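Local coordinates for glycerol-3-phosphate dehydrogenase [NAD(+)] 1 (Saccharomyces cerevisiae, PDB 4FGW), which catalyses the NAD-dependent interconversion of dihydroxyacetone phosphate and sn-glycerol 3-phosphate, driving the glycerol accumulation that protects yeast cells during hyperosmotic stress, at residues 194-198 with 294-298; 215-219 with 230-234; 310-314 with 332-338; 323-327 with 370-374. All coordinates share one frame; numbering follows the deposited sequence.

Interaction 1 (194-198 with 294-298)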
loop_
_atom_site.group_PDB
_atom_site.type_symbol
_atom_site.label_atom_id
_atom_site.label_comp_id
_atom_site.label_asym_id
_atom_site.label_seq_id
_atom_site.Cartn_x
_atom_site.Cartn_y
_atom_site.Cartn_z
ATOM N N SER A 194 -13.572 -1.740 -9.727
ATOM C CA SER A 194 -12.130 -1.911 -9.600
ATOM C C SER A 194 -11.451 -0.961 -10.593
ATOM O O SER A 194 -12.132 -0.200 -11.293
ATOM C CB SER A 194 -11.703 -3.364 -9.835
ATOM O OG SER A 194 -11.997 -3.825 -11.144
ATOM N N GLU A 195 -10.108 -0.979 -10.623
ATOM C CA GLU A 195 -9.328 -0.130 -11.506
ATOM C C GLU A 195 -8.321 -0.947 -12.295
ATOM O O GLU A 195 -8.031 -2.103 -11.956
ATOM C CB GLU A 195 -8.556 0.928 -10.696
ATOM C CG GLU A 195 -9.397 1.883 -9.866
ATOM C CD GLU A 195 -8.574 2.923 -9.128
ATOM O OE1 GLU A 195 -8.931 4.119 -9.194
ATOM O OE2 GLU A 195 -7.554 2.546 -8.511
ATOM N N THR A 196 -7.749 -0.307 -13.329
ATOM C CA THR A 196 -6.647 -0.838 -14.117
ATOM C C THR A 196 -5.788 0.288 -14.662
ATOM O O THR A 196 -6.267 1.413 -14.856
ATOM C CB THR A 196 -7.088 -1.854 -15.203
ATOM O OG1 THR A 196 -6.008 -2.754 -15.425
ATOM C CG2 THR A 196 -7.470 -1.194 -16.537
ATOM N N THR A 197 -4.518 -0.044 -14.929
ATOM C CA THR A 197 -3.577 0.843 -15.590
ATOM C C THR A 197 -3.418 0.281 -17.003
ATOM O O THR A 197 -3.375 -0.941 -17.189
ATOM C CB THR A 197 -2.205 0.864 -14.902
ATOM O OG1 THR A 197 -2.339 0.772 -13.487
ATOM C CG2 THR A 197 -1.392 2.082 -15.285
ATOM N N VAL A 198 -3.375 1.189 -17.987
ATOM C CA VAL A 198 -3.084 0.893 -19.378
ATOM C C VAL A 198 -1.819 1.696 -19.684
ATOM O O VAL A 198 -1.799 2.913 -19.487
ATOM C CB VAL A 198 -4.242 1.198 -20.372
ATOM C CG1 VAL A 198 -3.820 0.880 -21.810
ATOM C CG2 VAL A 198 -5.498 0.416 -20.013
ATOM N N GLN A 294 1.814 5.323 -7.773
ATOM C CA GLN A 294 0.644 6.077 -8.253
ATOM C C GLN A 294 -0.388 5.227 -8.972
ATOM O O GLN A 294 -1.546 5.637 -9.049
ATOM C CB GLN A 294 1.061 7.200 -9.215
ATOM C CG GLN A 294 1.906 8.308 -8.602
ATOM C CD GLN A 294 2.187 9.454 -9.548
ATOM O OE1 GLN A 294 2.549 10.549 -9.120
ATOM N NE2 GLN A 294 2.049 9.246 -10.854
ATOM N N GLU A 295 0.028 4.081 -9.559
ATOM C CA GLU A 295 -0.856 3.269 -10.397
ATOM C C GLU A 295 -1.397 1.982 -9.790
ATOM O O GLU A 295 -0.782 1.401 -8.884
ATOM C CB GLU A 295 -0.220 3.017 -11.790
ATOM C CG GLU A 295 0.296 4.269 -12.503
ATOM C CD GLU A 295 -0.701 5.373 -12.802
ATOM O OE1 GLU A 295 -1.906 5.070 -12.946
ATOM O OE2 GLU A 295 -0.274 6.542 -12.923
ATOM N N SER A 296 -2.563 1.538 -10.320
ATOM C CA SER A 296 -3.248 0.309 -9.927
ATOM C C SER A 296 -2.327 -0.899 -10.080
ATOM O O SER A 296 -2.283 -1.760 -9.204
ATOM C CB SER A 296 -4.520 0.118 -10.750
ATOM O OG SER A 296 -5.246 -1.017 -10.303
ATOM N N ALA A 297 -1.567 -0.931 -11.184
ATOM C CA ALA A 297 -0.608 -1.978 -11.519
ATOM C C ALA A 297 0.477 -2.123 -10.448
ATOM O O ALA A 297 0.941 -3.235 -10.213
ATOM C CB ALA A 297 0.028 -1.665 -12.852
ATOM N N GLY A 298 0.832 -1.008 -9.801
ATOM C CA GLY A 298 1.834 -0.954 -8.750
ATOM C C GLY A 298 1.289 -1.283 -7.380
ATOM O O GLY A 298 0.883 -2.420 -7.134
HETATM O O HOH W 1 -6.608 -0.141 -8.147
HETATM O O HOH W 2 -3.698 3.026 -12.426
#
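Thr197 and Ala297 join the two halves of the enzyme: strand 194-199, in the mixed sheet that extends the N-terminal Rossmann-type domain, meets the start of helix 296-307 in the C-terminal helical domain. The contact is buried throughout. Thr197 OG1 accepts the Ala297 N-H at 3.0 Å in a fairly straight bond, 156° at the hydrogen. With OG1 turned away from its own carbonyl carbon (chi1 -37°), the hydroxyl faces the helix start while CG2 lies against Glu295, 3.8 Å from its CB. The Ala297 methyl sits beside the same hydroxyl, its CB 3.5 Å from Thr197 OG1. Thr197 OG1 also makes a weak hydrogen bond back to Ser180 O, on the neighbouring strand of the sheet.

Ser296 points its hydroxyl the other way along the strand. OG stands opposite its backbone N (chi1 -175°) and reaches within 3.4 Å of Glu195 O, a weak bond at best; its firmer protein partner is Ala182 N. A water also links Ser296 OG to Glu195 OE2, a carboxylate oxygen that forms a salt bridge with Arg270 of the second subunit, so the domain contact runs on into the dimer interface.

Glu295 crosses Thr197 at about a right angle, and its OE1 hydrogen-bonds Ser230 OG. That same OE1 accepts a hydrogen bond from a second water, which in turn accepts one from Ser296 N and lies 2.8 Å from Thr197 OG1.

Interaction 2 (215-219 with 230-234)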
loop_
_atom_site.group_PDB
_atom_site.type_symbol
_atom_site.label_atom_id
_atom_site.label_comp_id
_atom_site.label_asym_id
_atom_site.label_seq_id
_atom_site.Cartn_x
_atom_site.Cartn_y
_atom_site.Cartn_z
ATOM N N HIS A 215 -3.257 8.011 -26.094
ATOM C CA HIS A 215 -3.780 7.750 -24.754
ATOM C C HIS A 215 -5.266 8.042 -24.604
ATOM O O HIS A 215 -5.919 7.407 -23.782
ATOM C CB HIS A 215 -2.938 8.460 -23.691
ATOM C CG HIS A 215 -1.557 7.895 -23.557
ATOM N ND1 HIS A 215 -0.623 8.482 -22.728
ATOM C CD2 HIS A 215 -0.999 6.809 -24.142
ATOM C CE1 HIS A 215 0.470 7.747 -22.845
ATOM N NE2 HIS A 215 0.289 6.729 -23.686
ATOM N N LYS A 216 -5.804 8.965 -25.420
ATOM C CA LYS A 216 -7.224 9.328 -25.434
ATOM C C LYS A 216 -8.066 8.159 -25.961
ATOM O O LYS A 216 -9.105 7.844 -25.379
ATOM C CB LYS A 216 -7.463 10.598 -26.275
ATOM C CG LYS A 216 -6.996 11.890 -25.601
ATOM C CD LYS A 216 -8.039 13.009 -25.681
ATOM C CE LYS A 216 -7.933 13.870 -26.920
ATOM N NZ LYS A 216 -8.916 14.988 -26.898
ATOM N N VAL A 217 -7.595 7.510 -27.055
ATOM C CA VAL A 217 -8.237 6.355 -27.693
ATOM C C VAL A 217 -8.249 5.168 -26.704
ATOM O O VAL A 217 -9.292 4.533 -26.528
ATOM C CB VAL A 217 -7.580 6.025 -29.065
ATOM C CG1 VAL A 217 -7.962 4.637 -29.564
ATOM C CG2 VAL A 217 -7.933 7.083 -30.111
ATOM N N LEU A 218 -7.106 4.924 -26.024
ATOM C CA LEU A 218 -6.944 3.859 -25.027
ATOM C C LEU A 218 -7.791 4.080 -23.781
ATOM O O LEU A 218 -8.289 3.106 -23.216
ATOM C CB LEU A 218 -5.468 3.640 -24.653
ATOM C CG LEU A 218 -4.568 3.099 -25.772
ATOM C CD1 LEU A 218 -3.133 3.177 -25.377
ATOM C CD2 LEU A 218 -4.939 1.671 -26.168
ATOM N N LYS A 219 -7.973 5.350 -23.367
ATOM C CA LYS A 219 -8.825 5.722 -22.237
ATOM C C LYS A 219 -10.274 5.429 -22.595
ATOM O O LYS A 219 -10.974 4.816 -21.802
ATOM C CB LYS A 219 -8.642 7.210 -21.857
ATOM C CG LYS A 219 -9.513 7.690 -20.682
ATOM C CD LYS A 219 -8.893 7.446 -19.310
ATOM C CE LYS A 219 -9.714 8.089 -18.214
ATOM N NZ LYS A 219 -8.895 8.359 -16.997
ATOM N N SER A 230 -6.513 4.333 -15.955
ATOM C CA SER A 230 -5.478 5.362 -15.949
ATOM C C SER A 230 -4.499 4.973 -17.061
ATOM O O SER A 230 -3.986 3.854 -17.057
ATOM C CB SER A 230 -4.774 5.417 -14.600
ATOM O OG SER A 230 -3.617 6.233 -14.678
ATOM N N VAL A 231 -4.294 5.865 -18.034
ATOM C CA VAL A 231 -3.408 5.623 -19.174
ATOM C C VAL A 231 -2.071 6.339 -18.989
ATOM O O VAL A 231 -2.035 7.554 -18.787
ATOM C CB VAL A 231 -4.045 5.922 -20.560
ATOM C CG1 VAL A 231 -3.235 5.272 -21.682
ATOM C CG2 VAL A 231 -5.493 5.457 -20.616
ATOM N N ILE A 232 -0.975 5.571 -19.050
ATOM C CA ILE A 232 0.398 6.066 -18.891
ATOM C C ILE A 232 1.297 5.551 -20.025
ATOM O O ILE A 232 0.814 4.863 -20.927
ATOM C CB ILE A 232 0.969 5.744 -17.469
ATOM C CG1 ILE A 232 1.044 4.219 -17.202
ATOM C CG2 ILE A 232 0.192 6.490 -16.371
ATOM C CD1 ILE A 232 2.054 3.788 -16.164
ATOM N N GLU A 233 2.596 5.875 -19.970
ATOM C CA GLU A 233 3.598 5.452 -20.952
ATOM C C GLU A 233 4.386 4.228 -20.481
ATOM O O GLU A 233 4.674 3.344 -21.283
ATOM C CB GLU A 233 4.579 6.600 -21.248
ATOM C CG GLU A 233 4.029 7.658 -22.183
ATOM C CD GLU A 233 5.047 8.170 -23.181
ATOM O OE1 GLU A 233 5.675 9.215 -22.898
ATOM O OE2 GLU A 233 5.231 7.519 -24.237
ATOM N N ASP A 234 4.750 4.197 -19.184
ATOM C CA ASP A 234 5.587 3.177 -18.559
ATOM C C ASP A 234 5.072 1.730 -18.636
ATOM O O ASP A 234 4.490 1.210 -17.676
ATOM C CB ASP A 234 6.003 3.622 -17.141
ATOM C CG ASP A 234 7.116 2.824 -16.481
ATOM O OD1 ASP A 234 7.732 1.976 -17.163
ATOM O OD2 ASP A 234 7.369 3.049 -15.280
#
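His215 and Val231 carry this contact, the imidazole lying across the valine so that CG1 comes up under one ring face. Val231 CG1 is 4.0 Å from the ring centroid and 29° off the ring normal, a CH-pi arrangement. The valine rotamer divides its work: CG1, opposite the backbone N (chi1 -163°), takes the ring and also meets Leu218 CB at 4.1 Å, while CG2 turns to the other side and packs 3.8 Å from Lys219 CB.

The far edge of the imidazole is met by Glu233, whose CG lies in the ring plane, 3.6 Å from His215 CE1. The two side chains cross at about a right angle, the carboxylate plane steeply tipped from that of the ring. Ile232 O is only 3.4 Å from His215 NE2, but the angle is too poor for a hydrogen bond; His215 NE2 instead bonds Tyr200 O, which would help to set the rotation of the ring above the valine. An alanine in place of His215 would probably leave Tyr200 O without this mate and uncover the CG1 methyl of Val231.

Lys219 runs past Val231 with its NZ bonded to Val229 O. Helix 215-222 is the connecting helix of a beta-alpha-beta unit: it follows strand 194-199, packs nearly antiparallel (151°) to strand 227-232 with the axes 8.4 Å apart, and that last strand forms the edge of the sheet within this chain, beside 194-199.

Interaction 3 (310-314 with 332-338)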
loop_
_atom_site.group_PDB
_atom_site.type_symbol
_atom_site.label_atom_id
_atom_site.label_comp_id
_atom_site.label_asym_id
_atom_site.label_seq_id
_atom_site.Cartn_x
_atom_site.Cartn_y
_atom_site.Cartn_z
ATOM N N ARG A 310 -3.643 -16.883 -3.612
ATOM C CA ARG A 310 -2.900 -18.158 -3.633
ATOM C C ARG A 310 -1.547 -18.088 -2.934
ATOM O O ARG A 310 -1.252 -18.935 -2.089
ATOM C CB ARG A 310 -2.702 -18.663 -5.073
ATOM C CG ARG A 310 -3.980 -19.088 -5.786
ATOM C CD ARG A 310 -3.695 -19.594 -7.191
ATOM N NE ARG A 310 -3.327 -18.508 -8.104
ATOM C CZ ARG A 310 -4.178 -17.874 -8.905
ATOM N NH1 ARG A 310 -5.459 -18.220 -8.934
ATOM N NH2 ARG A 310 -3.752 -16.894 -9.692
ATOM N N ASN A 311 -0.736 -17.079 -3.286
ATOM C CA ASN A 311 0.614 -16.859 -2.762
ATOM C C ASN A 311 0.650 -16.604 -1.260
ATOM O O ASN A 311 1.411 -17.269 -0.564
ATOM C CB ASN A 311 1.323 -15.759 -3.549
ATOM C CG ASN A 311 1.455 -16.090 -5.015
ATOM O OD1 ASN A 311 2.337 -16.843 -5.423
ATOM N ND2 ASN A 311 0.558 -15.559 -5.835
ATOM N N VAL A 312 -0.186 -15.671 -0.754
ATOM C CA VAL A 312 -0.268 -15.351 0.679
ATOM C C VAL A 312 -0.805 -16.548 1.501
ATOM O O VAL A 312 -0.244 -16.856 2.553
ATOM C CB VAL A 312 -0.961 -13.971 0.973
ATOM C CG1 VAL A 312 -2.445 -13.977 0.648
ATOM C CG2 VAL A 312 -0.732 -13.516 2.409
ATOM N N LYS A 313 -1.834 -17.255 0.971
ATOM C CA LYS A 313 -2.482 -18.417 1.592
ATOM C C LYS A 313 -1.519 -19.596 1.778
ATOM O O LYS A 313 -1.510 -20.193 2.858
ATOM C CB LYS A 313 -3.723 -18.844 0.780
ATOM C CG LYS A 313 -4.714 -19.719 1.542
ATOM C CD LYS A 313 -6.008 -19.912 0.758
ATOM C CE LYS A 313 -7.053 -20.624 1.583
ATOM N NZ LYS A 313 -8.383 -20.620 0.921
ATOM N N VAL A 314 -0.714 -19.927 0.735
ATOM C CA VAL A 314 0.272 -21.026 0.780
ATOM C C VAL A 314 1.340 -20.723 1.831
ATOM O O VAL A 314 1.618 -21.571 2.688
ATOM C CB VAL A 314 0.879 -21.357 -0.616
ATOM C CG1 VAL A 314 2.145 -22.212 -0.503
ATOM C CG2 VAL A 314 -0.146 -22.059 -1.496
ATOM N N LEU A 332 -4.183 -26.683 -0.452
ATOM C CA LEU A 332 -5.151 -25.597 -0.614
ATOM C C LEU A 332 -5.581 -25.332 -2.052
ATOM O O LEU A 332 -6.781 -25.231 -2.310
ATOM C CB LEU A 332 -4.639 -24.277 0.016
ATOM C CG LEU A 332 -4.093 -24.305 1.448
ATOM C CD1 LEU A 332 -3.093 -23.188 1.658
ATOM C CD2 LEU A 332 -5.212 -24.221 2.477
ATOM N N LEU A 333 -4.613 -25.171 -2.974
ATOM C CA LEU A 333 -4.891 -24.774 -4.356
ATOM C C LEU A 333 -5.304 -25.883 -5.322
ATOM O O LEU A 333 -5.668 -25.582 -6.464
ATOM C CB LEU A 333 -3.741 -23.926 -4.953
ATOM C CG LEU A 333 -2.882 -23.044 -4.024
ATOM C CD1 LEU A 333 -1.755 -22.407 -4.800
ATOM C CD2 LEU A 333 -3.705 -21.957 -3.349
ATOM N N ASN A 334 -5.279 -27.150 -4.863
ATOM C CA ASN A 334 -5.598 -28.353 -5.639
ATOM C C ASN A 334 -4.948 -28.419 -7.048
ATOM O O ASN A 334 -3.766 -28.757 -7.137
ATOM C CB ASN A 334 -7.093 -28.774 -5.544
ATOM C CG ASN A 334 -8.093 -28.121 -6.484
ATOM O OD1 ASN A 334 -8.855 -28.804 -7.178
ATOM N ND2 ASN A 334 -8.148 -26.798 -6.509
ATOM N N GLY A 335 -5.674 -28.030 -8.097
ATOM C CA GLY A 335 -5.170 -28.034 -9.467
ATOM C C GLY A 335 -4.646 -26.689 -9.929
ATOM O O GLY A 335 -4.684 -26.393 -11.127
ATOM N N GLN A 336 -4.157 -25.866 -8.981
ATOM C CA GLN A 336 -3.624 -24.524 -9.235
ATOM C C GLN A 336 -2.271 -24.299 -8.553
ATOM O O GLN A 336 -1.945 -24.983 -7.578
ATOM C CB GLN A 336 -4.627 -23.449 -8.799
ATOM C CG GLN A 336 -5.726 -23.184 -9.814
ATOM C CD GLN A 336 -6.536 -21.980 -9.413
ATOM O OE1 GLN A 336 -6.158 -20.831 -9.670
ATOM N NE2 GLN A 336 -7.653 -22.217 -8.741
ATOM N N SER A 337 -1.487 -23.334 -9.066
ATOM C CA SER A 337 -0.161 -23.024 -8.534
ATOM C C SER A 337 -0.016 -21.597 -8.007
ATOM O O SER A 337 -0.641 -20.673 -8.530
ATOM C CB SER A 337 0.906 -23.289 -9.591
ATOM O OG SER A 337 0.852 -24.624 -10.067
ATOM N N ALA A 338 0.833 -21.425 -6.978
ATOM C CA ALA A 338 1.183 -20.122 -6.422
ATOM C C ALA A 338 2.422 -19.684 -7.206
ATOM O O ALA A 338 3.532 -20.148 -6.943
ATOM C CB ALA A 338 1.485 -20.232 -4.931
#
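Asn311 and Ala338 bring their CA atoms to 4.9 Å, where the first turn of helix 310-320 meets the chain that leaves helix 325-333, turns at Asn334 (positive phi) and comes back alongside. Leu333 fills the angle between these paths. Its CD1 meets Val314 CG2 at 3.7 Å, the two side chains crossing at about a right angle, and its CD2 lies 3.8 Å from Arg310 CG, so the leucine fork straddles the aliphatic root of the arginine. With an alanine at Leu333, the methyls against Val314 and Arg310 would be lost, probably opening a gap and leaving the lower part of the arginine freer to move. Just before it in the chain, Leu332 CD1 rests 3.6 Å from Lys313 O and also touches the extended lysine chain at CG.

Both segments belong to the C-terminal helical domain, and Arg310 and Asn311 probably bind substrate, as in relatives; Arg310 probably contacts NAD as well. The arginine bends at chi3 (-72°), which swings the guanidinium over the returning chain. There Gln336 OE1 comes within 2.8 Å of Arg310 NH1, amide and guanidinium planes 56° apart.

Asn311 turns its amide toward the second segment: its OD1 lies 3.5 Å from Ala338 CB and accepts a hydrogen bond from Gly340 N, just beyond. The backbone N of Ala338 is held in turn by Glu329 OE2, and the alanine methyl packs 4.2 Å from Val314 CG2.

Interaction 4 (323-327 with 370-374)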
loop_
_atom_site.group_PDB
_atom_site.type_symbol
_atom_site.label_atom_id
_atom_site.label_comp_id
_atom_site.label_asym_id
_atom_site.label_seq_id
_atom_site.Cartn_x
_atom_site.Cartn_y
_atom_site.Cartn_z
ATOM N N LYS A 323 5.197 -27.407 6.746
ATOM C CA LYS A 323 5.379 -28.263 5.597
ATOM C C LYS A 323 6.037 -27.419 4.572
ATOM O O LYS A 323 6.134 -26.230 4.742
ATOM C CB LYS A 323 4.048 -28.757 5.057
ATOM C CG LYS A 323 3.215 -29.506 6.049
ATOM C CD LYS A 323 1.766 -29.484 5.656
ATOM C CE LYS A 323 0.962 -30.315 6.604
ATOM N NZ LYS A 323 1.877 -30.978 7.552
ATOM N N ASP A 324 6.498 -28.016 3.497
ATOM C CA ASP A 324 7.138 -27.221 2.488
ATOM C C ASP A 324 6.062 -26.565 1.652
ATOM O O ASP A 324 4.888 -26.872 1.775
ATOM C CB ASP A 324 8.046 -28.087 1.620
ATOM C CG ASP A 324 9.274 -28.546 2.352
ATOM O OD1 ASP A 324 9.569 -27.978 3.417
ATOM O OD2 ASP A 324 9.950 -29.471 1.865
ATOM N N ALA A 325 6.480 -25.660 0.794
ATOM C CA ALA A 325 5.568 -24.980 -0.079
ATOM C C ALA A 325 4.608 -25.928 -0.759
ATOM O O ALA A 325 3.401 -25.868 -0.552
ATOM C CB ALA A 325 6.348 -24.228 -1.109
ATOM N N TRP A 326 5.162 -26.796 -1.591
ATOM C CA TRP A 326 4.391 -27.614 -2.509
ATOM C C TRP A 326 3.427 -28.562 -1.849
ATOM O O TRP A 326 2.381 -28.892 -2.372
ATOM C CB TRP A 326 5.351 -28.339 -3.400
ATOM C CG TRP A 326 6.235 -27.402 -4.099
ATOM C CD1 TRP A 326 6.025 -26.839 -5.306
ATOM C CD2 TRP A 326 7.478 -26.907 -3.638
ATOM N NE1 TRP A 326 7.066 -26.023 -5.640
ATOM C CE2 TRP A 326 7.979 -26.053 -4.627
ATOM C CE3 TRP A 326 8.224 -27.107 -2.488
ATOM C CZ2 TRP A 326 9.177 -25.402 -4.500
ATOM C CZ3 TRP A 326 9.418 -26.461 -2.366
ATOM C CH2 TRP A 326 9.885 -25.617 -3.362
ATOM N N GLU A 327 3.792 -28.964 -0.664
ATOM C CA GLU A 327 2.929 -29.760 0.203
ATOM C C GLU A 327 1.718 -28.887 0.566
ATOM O O GLU A 327 0.588 -29.376 0.573
ATOM C CB GLU A 327 3.700 -30.176 1.467
ATOM C CG GLU A 327 3.073 -31.331 2.236
ATOM C CD GLU A 327 3.955 -32.044 3.248
ATOM O OE1 GLU A 327 3.539 -33.122 3.732
ATOM O OE2 GLU A 327 5.062 -31.540 3.551
ATOM N N VAL A 370 11.710 -20.710 0.993
ATOM C CA VAL A 370 10.982 -21.607 0.089
ATOM C C VAL A 370 11.813 -22.807 -0.382
ATOM O O VAL A 370 11.371 -23.946 -0.217
ATOM C CB VAL A 370 10.327 -20.830 -1.095
ATOM C CG1 VAL A 370 9.723 -21.781 -2.131
ATOM C CG2 VAL A 370 9.273 -19.840 -0.596
ATOM N N TYR A 371 12.994 -22.555 -0.979
ATOM C CA TYR A 371 13.851 -23.599 -1.554
ATOM C C TYR A 371 14.775 -24.291 -0.592
ATOM O O TYR A 371 14.823 -25.522 -0.570
ATOM C CB TYR A 371 14.566 -23.099 -2.814
ATOM C CG TYR A 371 13.588 -22.921 -3.951
ATOM C CD1 TYR A 371 12.892 -21.725 -4.117
ATOM C CD2 TYR A 371 13.266 -23.983 -4.789
ATOM C CE1 TYR A 371 11.938 -21.578 -5.119
ATOM C CE2 TYR A 371 12.317 -23.846 -5.799
ATOM C CZ TYR A 371 11.657 -22.640 -5.961
ATOM O OH TYR A 371 10.727 -22.507 -6.963
ATOM N N ASN A 372 15.508 -23.516 0.203
ATOM C CA ASN A 372 16.399 -24.077 1.210
ATOM C C ASN A 372 15.596 -24.130 2.524
ATOM O O ASN A 372 14.377 -23.968 2.473
ATOM C CB ASN A 372 17.700 -23.263 1.276
ATOM C CG ASN A 372 18.362 -23.128 -0.087
ATOM O OD1 ASN A 372 18.600 -24.112 -0.796
ATOM N ND2 ASN A 372 18.605 -21.904 -0.519
ATOM N N ASN A 373 16.197 -24.318 3.675
ATOM C CA ASN A 373 15.336 -24.406 4.837
ATOM C C ASN A 373 15.574 -23.340 5.855
ATOM O O ASN A 373 15.711 -23.613 7.033
ATOM C CB ASN A 373 15.388 -25.783 5.466
ATOM C CG ASN A 373 14.452 -26.743 4.798
ATOM O OD1 ASN A 373 14.822 -27.431 3.846
ATOM N ND2 ASN A 373 13.215 -26.778 5.269
ATOM N N TYR A 374 15.595 -22.113 5.369
ATOM C CA TYR A 374 15.823 -20.911 6.167
ATOM C C TYR A 374 14.736 -20.676 7.220
ATOM O O TYR A 374 13.550 -20.780 6.904
ATOM C CB TYR A 374 16.160 -19.693 5.292
ATOM C CG TYR A 374 17.617 -19.654 4.863
ATOM C CD1 TYR A 374 18.451 -18.610 5.249
ATOM C CD2 TYR A 374 18.168 -20.678 4.091
ATOM C CE1 TYR A 374 19.796 -18.579 4.872
ATOM C CE2 TYR A 374 19.514 -20.665 3.723
ATOM C CZ TYR A 374 20.321 -19.605 4.102
ATOM O OH TYR A 374 21.638 -19.576 3.718
#
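An aromatic pair, Trp326 with Tyr371, joins the start of helix 325-333 to the end of helix 361-371. It is an offset edge-to-face stack: the six-membered ring of Trp326 directs its edge at the tyrosine face, with centroids 5.4 Å apart and planes at 68°. The contact is made by the outer rim of the indole, Trp326 CZ2 sitting 3.7 Å from Tyr371 CE2, and CH2 of the same ring lies over the tyrosine face. The Tyr371 CB points away from the other segment and that of Trp326 off to one side, so the length of the side chains brings the rings together. In Trp326, CG stands opposite the carbonyl carbon (chi1 -56°) and chi2 of -91° sets the indole crosswise, its benzo end leading.

Here two helices of the C-terminal helical domain meet, with helix 340-354 as a third neighbour. That helix completes the setting of the tyrosine: Tyr371 OH hydrogen-bonds Leu341 O, which holds the far end of the ring and probably steadies the face offered to the indole. Leu341 also packs on both Trp326 and Ala325.

Val370 fills in beside the rings. Its CG1 is 4.0 Å from Trp326 CH2 and 4.3 Å from Ala325 CB, while its carbonyl oxygen lies 3.8 Å from Trp326 CZ3, oblique to the indole. The Ala325 methyl does double duty, for it also stands 3.7 Å above the plane of the Trp326 ring, toward its rim. At the exposed margin, Asp324 OD1 faces Asn373 ND2 across 4.3 Å.

Interactions 1 and 2 are continuous, their centres about 11 Å apart: strands 194-199 and 227-232 are neighbours in one sheet, where Val198 O lies 2.8 Å from Ile232 N. Interactions 3 and 4, centred about 14 Å apart, share helix 325-333 and touch where Val314 CG1 packs 3.9 Å from Ala325 O. The two pairs stand well apart, with the centres of interactions 1 and 3 about 24 Å from each other. Interactions 1 and 3 lie near the probable active site: in interaction 3 the Asn311 side chain is about 6 Å from that of Lys245, the likely proton acceptor, and in interaction 1 that of Thr196 is about 7 Å from that of Lys152, a probable substrate ligand.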